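Local coordinates for protein glutathione reductase (Bartonella henselae, PDB 3O0H) that probably catalyses the NADPH-dependent reduction of glutathione disulfide to glutathione, as an FAD-containing homodimer of the pyridine nucleotide-disulphide oxidoreductase family, at residues 58-63 with 119-124; 194-199 with 215-220; 420-425 with 441-446. All coordinates share one frame; numbering follows the deposited sequence.

Contact 1 of 3, residues 58-63 with 119-124; sequences YRIGGT and LYREGL. With FAD (flavin-adenine dinucleotide), chain H.
Ile60 is the residue of 58-63 that presses its side chain into helix 102-126, while Tyr58, Gly62 and Thr63 approach the FAD. At the start of the segment Tyr58 lays its ring under Arg59, whose CG sits over the ring centre, and turns CB toward the ribose hydroxyl O2B of the FAD at 3.7 Å. Arg59 sends its guanidinium to Glu117 of the same long helix, in a salt bridge two residues ahead of 119-124. Ile60 then divides its branches. Its CG2, placed anti to the backbone N by a chi1 of -66°, runs in over the helix backbone and meets Tyr120 CB at 3.9 Å; the same methyl approaches Leu124 CD1 at 4.0 Å, the two side chains reaching toward each other tip to tip. On its other branch, Ile60 CG1 is crossed at about a right angle by the extended side chain of Arg121, with NH1 3.7 Å from CG1; that guanidinium is held by a salt bridge to Glu133. Ile131 of strand 130-132 touches Ile60, Arg121 and Leu124 alike and so joins the same apolar cluster. Gly61 passes beside the Tyr120 ring at an oblique slant, in a backbone conformation that calls for glycine. Gly62 brings its CA to 3.3 Å from FAD O3B. Thr63, in helix 62-67, grips the diphosphate twice: its N donates to O2A at 3.1 Å and OG1 to O1A at 2.5 Å. No hydrogen bond links the two segments: the loop meets the helix by van der Waals contact, mostly apolar, with Arg121 NH1 lying against Ile60 CG1, while the hydrogen bonds of Thr63 go to the adenosine-side phosphate of the FAD; the Thr63 amide would probably help offset the diphosphate charge.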
loop_
_atom_site.group_PDB
_atom_site.type_symbol
_atom_site.label_atom_id
_atom_site.label_comp_id
_atom_site.label_asym_id
_atom_site.label_seq_id
_atom_site.Cartn_x
_atom_site.Cartn_y
_atom_site.Cartn_z
ATOM N N TYR B 58 8.318 -23.644 24.980
ATOM C CA TYR B 58 8.178 -24.142 23.650
ATOM C C TYR B 58 9.288 -23.608 22.763
ATOM O O TYR B 58 10.398 -24.152 22.773
ATOM C CB TYR B 58 6.747 -23.873 23.093
ATOM C CG TYR B 58 6.482 -24.580 21.780
ATOM C CD1 TYR B 58 6.078 -23.888 20.637
ATOM C CD2 TYR B 58 6.657 -25.971 21.682
ATOM C CE1 TYR B 58 5.849 -24.566 19.433
ATOM C CE2 TYR B 58 6.425 -26.629 20.511
ATOM C CZ TYR B 58 6.028 -25.919 19.381
ATOM O OH TYR B 58 5.831 -26.620 18.208
ATOM N N ARG B 59 9.019 -22.570 21.981
ATOM C CA ARG B 59 10.031 -22.038 21.081
ATOM C C ARG B 59 10.205 -20.513 21.208
ATOM O O ARG B 59 9.241 -19.706 21.316
ATOM C CB ARG B 59 9.729 -22.431 19.642
ATOM C CG ARG B 59 9.807 -23.942 19.401
ATOM C CD ARG B 59 9.402 -24.260 17.995
ATOM N NE ARG B 59 10.401 -23.843 17.037
ATOM C CZ ARG B 59 10.362 -24.117 15.732
ATOM N NH1 ARG B 59 9.345 -24.796 15.192
ATOM N NH2 ARG B 59 11.337 -23.678 14.951
ATOM N N ILE B 60 11.455 -20.120 21.192
ATOM C CA ILE B 60 11.821 -18.714 21.361
ATOM C C ILE B 60 11.209 -17.860 20.232
ATOM O O ILE B 60 11.286 -18.216 19.047
ATOM C CB ILE B 60 13.343 -18.530 21.375
ATOM C CG1 ILE B 60 13.978 -19.195 22.614
ATOM C CG2 ILE B 60 13.681 -17.046 21.378
ATOM C CD1 ILE B 60 13.598 -18.494 23.904
ATOM N N GLY B 61 10.548 -16.761 20.599
ATOM C CA GLY B 61 9.884 -15.948 19.600
ATOM C C GLY B 61 8.391 -15.861 19.796
ATOM O O GLY B 61 7.807 -14.817 19.507
ATOM N N GLY B 62 7.787 -16.942 20.299
ATOM C CA GLY B 62 6.389 -16.942 20.709
ATOM C C GLY B 62 5.389 -17.231 19.602
ATOM O O GLY B 62 5.747 -17.676 18.511
ATOM N N THR B 63 4.149 -16.853 19.852
ATOM C CA THR B 63 3.054 -17.356 19.059
ATOM C C THR B 63 3.072 -16.794 17.643
ATOM O O THR B 63 2.827 -17.520 16.673
ATOM C CB THR B 63 1.709 -17.084 19.753
ATOM O OG1 THR B 63 1.719 -17.794 20.998
ATOM C CG2 THR B 63 0.533 -17.581 18.865
ATOM N N LEU B 119 17.344 -15.748 15.436
ATOM C CA LEU B 119 17.643 -14.333 15.569
ATOM C C LEU B 119 17.094 -13.758 16.874
ATOM O O LEU B 119 17.761 -12.945 17.516
ATOM C CB LEU B 119 17.125 -13.506 14.376
ATOM C CG LEU B 119 17.811 -13.669 13.001
ATOM C CD1 LEU B 119 16.953 -12.995 11.864
ATOM C CD2 LEU B 119 19.260 -13.142 12.974
ATOM N N TYR B 120 15.890 -14.148 17.258
ATOM C CA TYR B 120 15.386 -13.799 18.596
ATOM C C TYR B 120 16.252 -14.330 19.734
ATOM O O TYR B 120 16.589 -13.601 20.688
ATOM C CB TYR B 120 13.947 -14.202 18.784
ATOM C CG TYR B 120 12.993 -13.268 18.073
ATOM C CD1 TYR B 120 12.406 -13.623 16.879
ATOM C CD2 TYR B 120 12.694 -12.002 18.595
ATOM C CE1 TYR B 120 11.516 -12.759 16.209
ATOM C CE2 TYR B 120 11.816 -11.113 17.921
ATOM C CZ TYR B 120 11.238 -11.518 16.719
ATOM O OH TYR B 120 10.360 -10.680 16.032
ATOM N N ARG B 121 16.630 -15.590 19.627
ATOM C CA ARG B 121 17.538 -16.192 20.604
ATOM C C ARG B 121 18.862 -15.424 20.720
ATOM O O ARG B 121 19.319 -15.111 21.831
ATOM C CB ARG B 121 17.751 -17.663 20.234
ATOM C CG ARG B 121 18.670 -18.422 21.170
ATOM C CD ARG B 121 18.968 -19.853 20.695
ATOM N NE ARG B 121 19.330 -20.687 21.843
ATOM C CZ ARG B 121 18.455 -21.232 22.699
ATOM N NH1 ARG B 121 17.137 -21.086 22.538
ATOM N NH2 ARG B 121 18.903 -21.953 23.718
ATOM N N GLU B 122 19.468 -15.106 19.576
ATOM C CA GLU B 122 20.707 -14.306 19.524
ATOM C C GLU B 122 20.545 -12.934 20.181
ATOM O O GLU B 122 21.434 -12.441 20.869
ATOM C CB GLU B 122 21.120 -14.037 18.082
ATOM C CG GLU B 122 21.907 -15.092 17.424
ATOM C CD GLU B 122 22.968 -14.518 16.469
ATOM O OE1 GLU B 122 22.898 -13.348 16.003
ATOM O OE2 GLU B 122 23.899 -15.250 16.193
ATOM N N GLY B 123 19.414 -12.300 19.922
ATOM C CA GLY B 123 19.144 -10.977 20.506
ATOM C C GLY B 123 19.110 -11.040 22.015
ATOM O O GLY B 123 19.658 -10.179 22.693
ATOM N N LEU B 124 18.493 -12.081 22.542
ATOM C CA LEU B 124 18.443 -12.302 23.999
ATOM C C LEU B 124 19.838 -12.517 24.528
ATOM O O LEU B 124 20.249 -11.929 25.523
ATOM C CB LEU B 124 17.599 -13.515 24.334
ATOM C CG LEU B 124 16.106 -13.403 24.105
ATOM C CD1 LEU B 124 15.379 -14.753 24.174
ATOM C CD2 LEU B 124 15.510 -12.412 25.110
HETATM P PA FAD H . 3.065 -14.964 22.963
HETATM O O1A FAD H . 1.945 -15.928 22.718
HETATM O O2A FAD H . 3.723 -14.448 21.712
HETATM O O5B FAD H . 4.194 -15.565 23.921
HETATM C C5B FAD H . 3.927 -16.290 25.102
HETATM C C4B FAD H . 5.065 -17.282 25.234
HETATM O O4B FAD H . 5.118 -17.831 26.542
HETATM C C3B FAD H . 4.971 -18.464 24.275
HETATM O O3B FAD H . 6.197 -18.611 23.552
HETATM C C2B FAD H . 4.731 -19.663 25.173
HETATM O O2B FAD H . 5.363 -20.813 24.665
HETATM C C1B FAD H . 5.371 -19.268 26.461
HETATM N N9A FAD H . 4.824 -19.702 27.756
HETATM C C8A FAD H . 3.533 -19.625 28.190
HETATM N N7A FAD H . 3.499 -19.991 29.480
HETATM C C5A FAD H . 4.777 -20.292 29.857
HETATM C C6A FAD H . 5.343 -20.639 31.056
HETATM N N6A FAD H . 4.622 -20.827 32.172
HETATM N N1A FAD H . 6.700 -20.843 31.120
HETATM C C2A FAD H . 7.468 -20.651 29.996
HETATM N N3A FAD H . 6.919 -20.274 28.816
HETATM C C4A FAD H . 5.596 -20.061 28.789
HETATM N N1 FAD H . -1.367 -10.662 15.900
HETATM C C2 FAD H . -1.140 -9.604 15.044
HETATM O O2 FAD H . -0.822 -8.459 15.455
HETATM N N3 FAD H . -1.252 -9.797 13.724
HETATM C C4 FAD H . -1.553 -11.030 13.169
HETATM O O4 FAD H . -1.589 -11.104 11.935
HETATM C C4X FAD H . -1.785 -12.106 14.026
HETATM N N5 FAD H . -2.069 -13.355 13.546
HETATM C C5X FAD H . -2.247 -14.398 14.455
HETATM C C6 FAD H . -2.552 -15.649 13.947
HETATM C C7 FAD H . -2.726 -16.731 14.800
HETATM C C7M FAD H . -3.044 -18.086 14.192
HETATM C C8 FAD H . -2.590 -16.558 16.163
HETATM C C8M FAD H . -2.816 -17.712 17.118
HETATM C C9 FAD H . -2.312 -15.299 16.682
HETATM C C9A FAD H . -2.144 -14.209 15.820
HETATM N N10 FAD H . -1.854 -12.938 16.285
HETATM C C10 FAD H . -1.656 -11.908 15.400
HETATM C "C1'" FAD H . -1.737 -12.636 17.727
HETATM C "C2'" FAD H . -0.319 -12.617 18.238
HETATM O "O2'" FAD H . 0.250 -13.896 18.039
HETATM C "C3'" FAD H . -0.358 -12.290 19.708
HETATM O "O3'" FAD H . -1.155 -11.159 20.009
HETATM C "C4'" FAD H . 1.046 -12.169 20.257
HETATM O "O4'" FAD H . 1.752 -13.379 19.969
HETATM C "C5'" FAD H . 1.024 -11.961 21.766
HETATM O "O5'" FAD H . 2.366 -11.780 22.271
HETATM P P FAD H . 2.617 -12.244 23.787
HETATM O O1P FAD H . 4.007 -11.833 24.217
HETATM O O2P FAD H . 1.515 -11.701 24.671
HETATM O O3P FAD H . 2.414 -13.813 23.872
#

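Contact 2 of 3, residues 194-199 with 215-220; sequences IVIVGG and VKTTLL
Ile194 and Thr217 open a parallel pairing of strands 193-197 and 216-220, which run within 20° of each other as neighbours in a four-stranded parallel sheet. Five backbone hydrogen bonds alternate along the seam: Ile194 N to Lys216 O, Thr218 N to Ile194 O, Ile196 N to Thr218 O at 2.8 Å, Leu220 N to Ile196 O and Gly198 N to Leu220 O. Weaker CA-H...O contacts accompany them, such as Val195 CA to Thr218 O at 3.4 Å.

Apolar contacts fall on both faces. On the face of Val195, Val197 and Leu220, Val195 CG1 meets Leu220 CD1 at 3.5 Å, the side chains crossing at a slant. On the other, toward helix 201-212, Ile194 CG2 lies between backbone N and carbonyl carbon (chi1 -166°) and so reaches Val215 CG1 at 3.8 Å. Leu219 sends CD1 to 3.8 Å from Gly198 O, a buried carbonyl with no polar partner in the model.

Within 215-220, Thr217 OG1 donates to Val215 O at 2.9 Å from well above the carbonyl plane, keeping its hydroxyl busy beside the helix.

Strand, helix 201-212 and strand form a beta-alpha-beta unit, and Gly198 starts a GxGxxG pattern consistent with the NADPH-binding Rossmann fold of this family. The bond from Gly198 N to Leu220 O probably helps hold the strand end from which that glycine turn departs.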
loop_
_atom_site.group_PDB
_atom_site.type_symbol
_atom_site.label_atom_id
_atom_site.label_comp_id
_atom_site.label_asym_id
_atom_site.label_seq_id
_atom_site.Cartn_x
_atom_site.Cartn_y
_atom_site.Cartn_z
ATOM N N ILE B 194 -11.942 -29.292 3.956
ATOM C CA ILE B 194 -11.717 -28.863 5.345
ATOM C C ILE B 194 -12.933 -28.124 5.863
ATOM O O ILE B 194 -13.572 -27.365 5.093
ATOM C CB ILE B 194 -10.477 -27.987 5.481
ATOM C CG1 ILE B 194 -10.036 -27.829 6.941
ATOM C CG2 ILE B 194 -10.665 -26.569 4.816
ATOM C CD1 ILE B 194 -8.630 -27.252 7.051
ATOM N N VAL B 195 -13.255 -28.375 7.141
ATOM C CA VAL B 195 -14.267 -27.598 7.860
ATOM C C VAL B 195 -13.533 -26.693 8.862
ATOM O O VAL B 195 -12.668 -27.171 9.606
ATOM C CB VAL B 195 -15.283 -28.482 8.592
ATOM C CG1 VAL B 195 -16.181 -27.625 9.498
ATOM C CG2 VAL B 195 -16.126 -29.299 7.605
ATOM N N ILE B 196 -13.840 -25.397 8.833
ATOM C CA ILE B 196 -13.229 -24.397 9.767
ATOM C C ILE B 196 -14.362 -23.996 10.686
ATOM O O ILE B 196 -15.381 -23.492 10.190
ATOM C CB ILE B 196 -12.777 -23.107 9.065
ATOM C CG1 ILE B 196 -11.867 -23.329 7.838
ATOM C CG2 ILE B 196 -12.134 -22.081 10.093
ATOM C CD1 ILE B 196 -10.700 -24.126 8.109
ATOM N N VAL B 197 -14.196 -24.191 12.004
ATOM C CA VAL B 197 -15.204 -23.791 12.973
ATOM C C VAL B 197 -14.837 -22.443 13.616
ATOM O O VAL B 197 -13.949 -22.375 14.479
ATOM C CB VAL B 197 -15.376 -24.846 14.100
ATOM C CG1 VAL B 197 -16.568 -24.469 15.019
ATOM C CG2 VAL B 197 -15.511 -26.274 13.494
ATOM N N GLY B 198 -15.532 -21.388 13.201
ATOM C CA GLY B 198 -15.324 -20.055 13.761
ATOM C C GLY B 198 -15.150 -19.027 12.663
ATOM O O GLY B 198 -14.415 -19.249 11.732
ATOM N N GLY B 199 -15.892 -17.939 12.759
ATOM C CA GLY B 199 -15.873 -16.862 11.775
ATOM C C GLY B 199 -15.251 -15.553 12.252
ATOM O O GLY B 199 -15.576 -14.479 11.734
ATOM N N VAL B 215 -8.611 -26.431 -1.882
ATOM C CA VAL B 215 -9.317 -27.259 -0.913
ATOM C C VAL B 215 -10.790 -26.885 -0.883
ATOM O O VAL B 215 -11.138 -25.709 -0.834
ATOM C CB VAL B 215 -8.716 -27.066 0.495
ATOM C CG1 VAL B 215 -9.374 -27.944 1.503
ATOM C CG2 VAL B 215 -7.191 -27.265 0.466
ATOM N N LYS B 216 -11.678 -27.879 -0.939
ATOM C CA LYS B 216 -13.090 -27.602 -0.744
ATOM C C LYS B 216 -13.350 -27.204 0.695
ATOM O O LYS B 216 -13.179 -28.013 1.622
ATOM C CB LYS B 216 -13.961 -28.796 -1.166
ATOM C CG LYS B 216 -15.489 -28.582 -0.957
ATOM C CD LYS B 216 -16.123 -27.565 -1.917
ATOM C CE LYS B 216 -17.480 -26.989 -1.343
ATOM N NZ LYS B 216 -17.330 -25.800 -0.377
ATOM N N THR B 217 -13.806 -25.969 0.894
ATOM C CA THR B 217 -13.746 -25.332 2.215
ATOM C C THR B 217 -15.144 -24.976 2.693
ATOM O O THR B 217 -15.936 -24.390 1.946
ATOM C CB THR B 217 -12.853 -24.086 2.174
ATOM O OG1 THR B 217 -11.534 -24.464 1.736
ATOM C CG2 THR B 217 -12.783 -23.362 3.568
ATOM N N THR B 218 -15.456 -25.365 3.920
ATOM C CA THR B 218 -16.692 -24.957 4.596
ATOM C C THR B 218 -16.350 -24.221 5.899
ATOM O O THR B 218 -15.521 -24.686 6.691
ATOM C CB THR B 218 -17.563 -26.131 4.938
ATOM O OG1 THR B 218 -17.866 -26.876 3.740
ATOM C CG2 THR B 218 -18.953 -25.653 5.530
ATOM N N LEU B 219 -16.948 -23.051 6.092
ATOM C CA LEU B 219 -16.734 -22.291 7.332
ATOM C C LEU B 219 -18.059 -22.290 8.118
ATOM O O LEU B 219 -19.120 -22.026 7.545
ATOM C CB LEU B 219 -16.249 -20.875 7.020
ATOM C CG LEU B 219 -15.851 -20.050 8.248
ATOM C CD1 LEU B 219 -14.811 -18.960 7.951
ATOM C CD2 LEU B 219 -17.102 -19.422 8.838
ATOM N N LEU B 220 -17.996 -22.614 9.413
ATOM C CA LEU B 220 -19.155 -22.617 10.280
ATOM C C LEU B 220 -19.017 -21.424 11.203
ATOM O O LEU B 220 -17.921 -21.133 11.737
ATOM C CB LEU B 220 -19.279 -23.915 11.084
ATOM C CG LEU B 220 -19.113 -25.232 10.300
ATOM C CD1 LEU B 220 -19.092 -26.496 11.186
ATOM C CD2 LEU B 220 -20.182 -25.315 9.249
#

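Contact 3 of 3, residues 420-425 with 441-446; sequences RIVVGA and ISLKGK
The antiparallel sheet of the dimerisation domain receives the C-terminal end of helix 432-444 here: Leu443, on the last turn of that helix, pushes its side chain onto strand 422-428. Its CG sits 3.4 Å from Val422 O, and from there the two methyls part. CD1 goes to the side chain of Val422, meeting CG1 at 3.8 Å with the two side chains crossing at about a right angle; a chi1 of -176° on Val422 puts that CG1 anti to its own backbone N. CD2 lies along the next piece of strand, 3.8 Å from Gly424 N, and approaches Ala425 CB at 4.2 Å. Phe452 of helix 449-454 touches both Val422 and Leu443, and Val374 of the neighbouring strand touches Leu443 and Ala425, so the leucine is wrapped by more than its own partner segment. Where CD2 passes, Val423 and Gly424 both face Val414 of strand 409-416 and form a classic beta bulge. The helix itself ends in a Schellman motif: Lys446 leaves helical angles with a positive phi of 56° and donates its N to Leu443 O at 2.9 Å. This reversal brings the Lys446 backbone against Ile421, whose CG1 stands 3.8 Å from Lys446 O, with Ile421 CG2 near Lys446 CB; the chain of the lysine bends at chi2 and leads its ammonium away. No direct hydrogen bond joins the segments, but a water lies 2.8 Å from both Val422 O and Leu443 O and bridges strand and helix end. On a flank of the helix, Ser442 OG is hydrogen-bonded to Ser442 OG of the second subunit, so the helix also takes part in the dimer interface.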
loop_
_atom_site.group_PDB
_atom_site.type_symbol
_atom_site.label_atom_id
_atom_site.label_comp_id
_atom_site.label_asym_id
_atom_site.label_seq_id
_atom_site.Cartn_x
_atom_site.Cartn_y
_atom_site.Cartn_z
ATOM N N ARG B 420 -15.446 17.806 11.938
ATOM C CA ARG B 420 -14.829 17.401 10.652
ATOM C C ARG B 420 -13.708 16.339 10.815
ATOM O O ARG B 420 -13.106 15.920 9.830
ATOM C CB ARG B 420 -14.360 18.619 9.823
ATOM C CG ARG B 420 -15.542 19.470 9.212
ATOM C CD ARG B 420 -16.213 18.760 8.011
ATOM N NE ARG B 420 -15.433 18.776 6.746
ATOM C CZ ARG B 420 -15.721 18.050 5.652
ATOM N NH1 ARG B 420 -16.768 17.223 5.645
ATOM N NH2 ARG B 420 -14.978 18.160 4.539
ATOM N N ILE B 421 -13.471 15.846 12.033
ATOM C CA ILE B 421 -12.435 14.821 12.242
ATOM C C ILE B 421 -12.859 13.468 11.604
ATOM O O ILE B 421 -14.011 13.020 11.754
ATOM C CB ILE B 421 -12.093 14.647 13.731
ATOM C CG1 ILE B 421 -11.484 15.942 14.313
ATOM C CG2 ILE B 421 -11.092 13.531 13.893
ATOM C CD1 ILE B 421 -11.334 15.967 15.850
ATOM N N VAL B 422 -11.928 12.827 10.903
ATOM C CA VAL B 422 -12.150 11.456 10.400
ATOM C C VAL B 422 -11.960 10.553 11.611
ATOM O O VAL B 422 -10.860 10.480 12.190
ATOM C CB VAL B 422 -11.185 11.049 9.326
ATOM C CG1 VAL B 422 -11.556 9.644 8.806
ATOM C CG2 VAL B 422 -11.158 12.087 8.218
ATOM N N VAL B 423 -13.059 9.922 12.018
ATOM C CA VAL B 423 -13.105 9.081 13.201
ATOM C C VAL B 423 -13.082 7.591 12.932
ATOM O O VAL B 423 -12.966 6.797 13.872
ATOM C CB VAL B 423 -14.343 9.386 14.052
ATOM C CG1 VAL B 423 -14.302 10.880 14.522
ATOM C CG2 VAL B 423 -15.642 9.057 13.308
ATOM N N GLY B 424 -13.206 7.199 11.673
ATOM C CA GLY B 424 -13.092 5.788 11.291
ATOM C C GLY B 424 -12.702 5.661 9.817
ATOM O O GLY B 424 -13.056 6.518 9.009
ATOM N N ALA B 425 -11.985 4.587 9.479
ATOM C CA ALA B 425 -11.595 4.324 8.103
ATOM C C ALA B 425 -11.508 2.799 7.930
ATOM O O ALA B 425 -10.885 2.099 8.752
ATOM C CB ALA B 425 -10.221 4.994 7.754
ATOM N N ILE B 441 -2.214 6.628 10.725
ATOM C CA ILE B 441 -1.353 7.714 11.157
ATOM C C ILE B 441 -2.127 9.041 11.091
ATOM O O ILE B 441 -2.092 9.828 12.049
ATOM C CB ILE B 441 -0.114 7.800 10.251
ATOM C CG1 ILE B 441 0.718 6.491 10.357
ATOM C CG2 ILE B 441 0.767 9.038 10.607
ATOM C CD1 ILE B 441 1.811 6.453 9.274
ATOM N N SER B 442 -2.841 9.260 9.988
ATOM C CA SER B 442 -3.648 10.449 9.829
ATOM C C SER B 442 -4.749 10.524 10.885
ATOM O O SER B 442 -4.971 11.586 11.462
ATOM C CB SER B 442 -4.200 10.506 8.413
ATOM O OG SER B 442 -3.107 10.623 7.493
ATOM N N LEU B 443 -5.411 9.404 11.168
ATOM C CA LEU B 443 -6.451 9.351 12.210
ATOM C C LEU B 443 -5.868 9.558 13.624
ATOM O O LEU B 443 -6.468 10.270 14.445
ATOM C CB LEU B 443 -7.301 8.087 12.149
ATOM C CG LEU B 443 -8.550 8.175 11.256
ATOM C CD1 LEU B 443 -8.144 8.396 9.848
ATOM C CD2 LEU B 443 -9.431 6.954 11.352
ATOM N N LYS B 444 -4.693 8.991 13.899
ATOM C CA LYS B 444 -3.998 9.254 15.184
ATOM C C LYS B 444 -3.780 10.756 15.371
ATOM O O LYS B 444 -3.816 11.266 16.491
ATOM C CB LYS B 444 -2.643 8.489 15.265
ATOM C CG LYS B 444 -2.067 8.408 16.685
ATOM C CD LYS B 444 -2.940 7.479 17.552
ATOM C CE LYS B 444 -2.410 7.222 18.945
ATOM N NZ LYS B 444 -3.472 6.541 19.720
ATOM N N GLY B 445 -3.513 11.448 14.270
ATOM C CA GLY B 445 -3.331 12.868 14.230
ATOM C C GLY B 445 -4.601 13.706 14.276
ATOM O O GLY B 445 -4.498 14.929 14.332
ATOM N N LYS B 446 -5.756 13.042 14.254
ATOM C CA LYS B 446 -7.089 13.690 14.246
ATOM C C LYS B 446 -7.239 14.654 13.083
ATOM O O LYS B 446 -7.909 15.678 13.172
ATOM C CB LYS B 446 -7.362 14.362 15.577
ATOM C CG LYS B 446 -7.213 13.390 16.752
ATOM C CD LYS B 446 -8.489 12.743 17.152
ATOM C CE LYS B 446 -8.267 11.727 18.298
ATOM N NZ LYS B 446 -7.643 12.412 19.421
HETATM O O HOH W 1 -9.297 10.162 14.517
#

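Overall arrangement
Contacts 1 and 2 both lie within the pyridine nucleotide-disulphide oxidoreductase range and are buried, yet their centres are 32 Å apart and they share no helix or strand; contact 3, in the dimerisation range, is partly buried, its centre 36 Å from each of the others. Their chemistry follows their places. Contact 2 joins neighbouring strands inside a sheet and rests on backbone hydrogen bonds. Contacts 1 and 3 set a helix against a loop or an inner strand and have no direct hydrogen bond across them, only van der Waals packing of side chains on side chains and backbone, with a bridging water in contact 3. Contact 1 alone touches FAD; contact 3 alone reaches the second subunit.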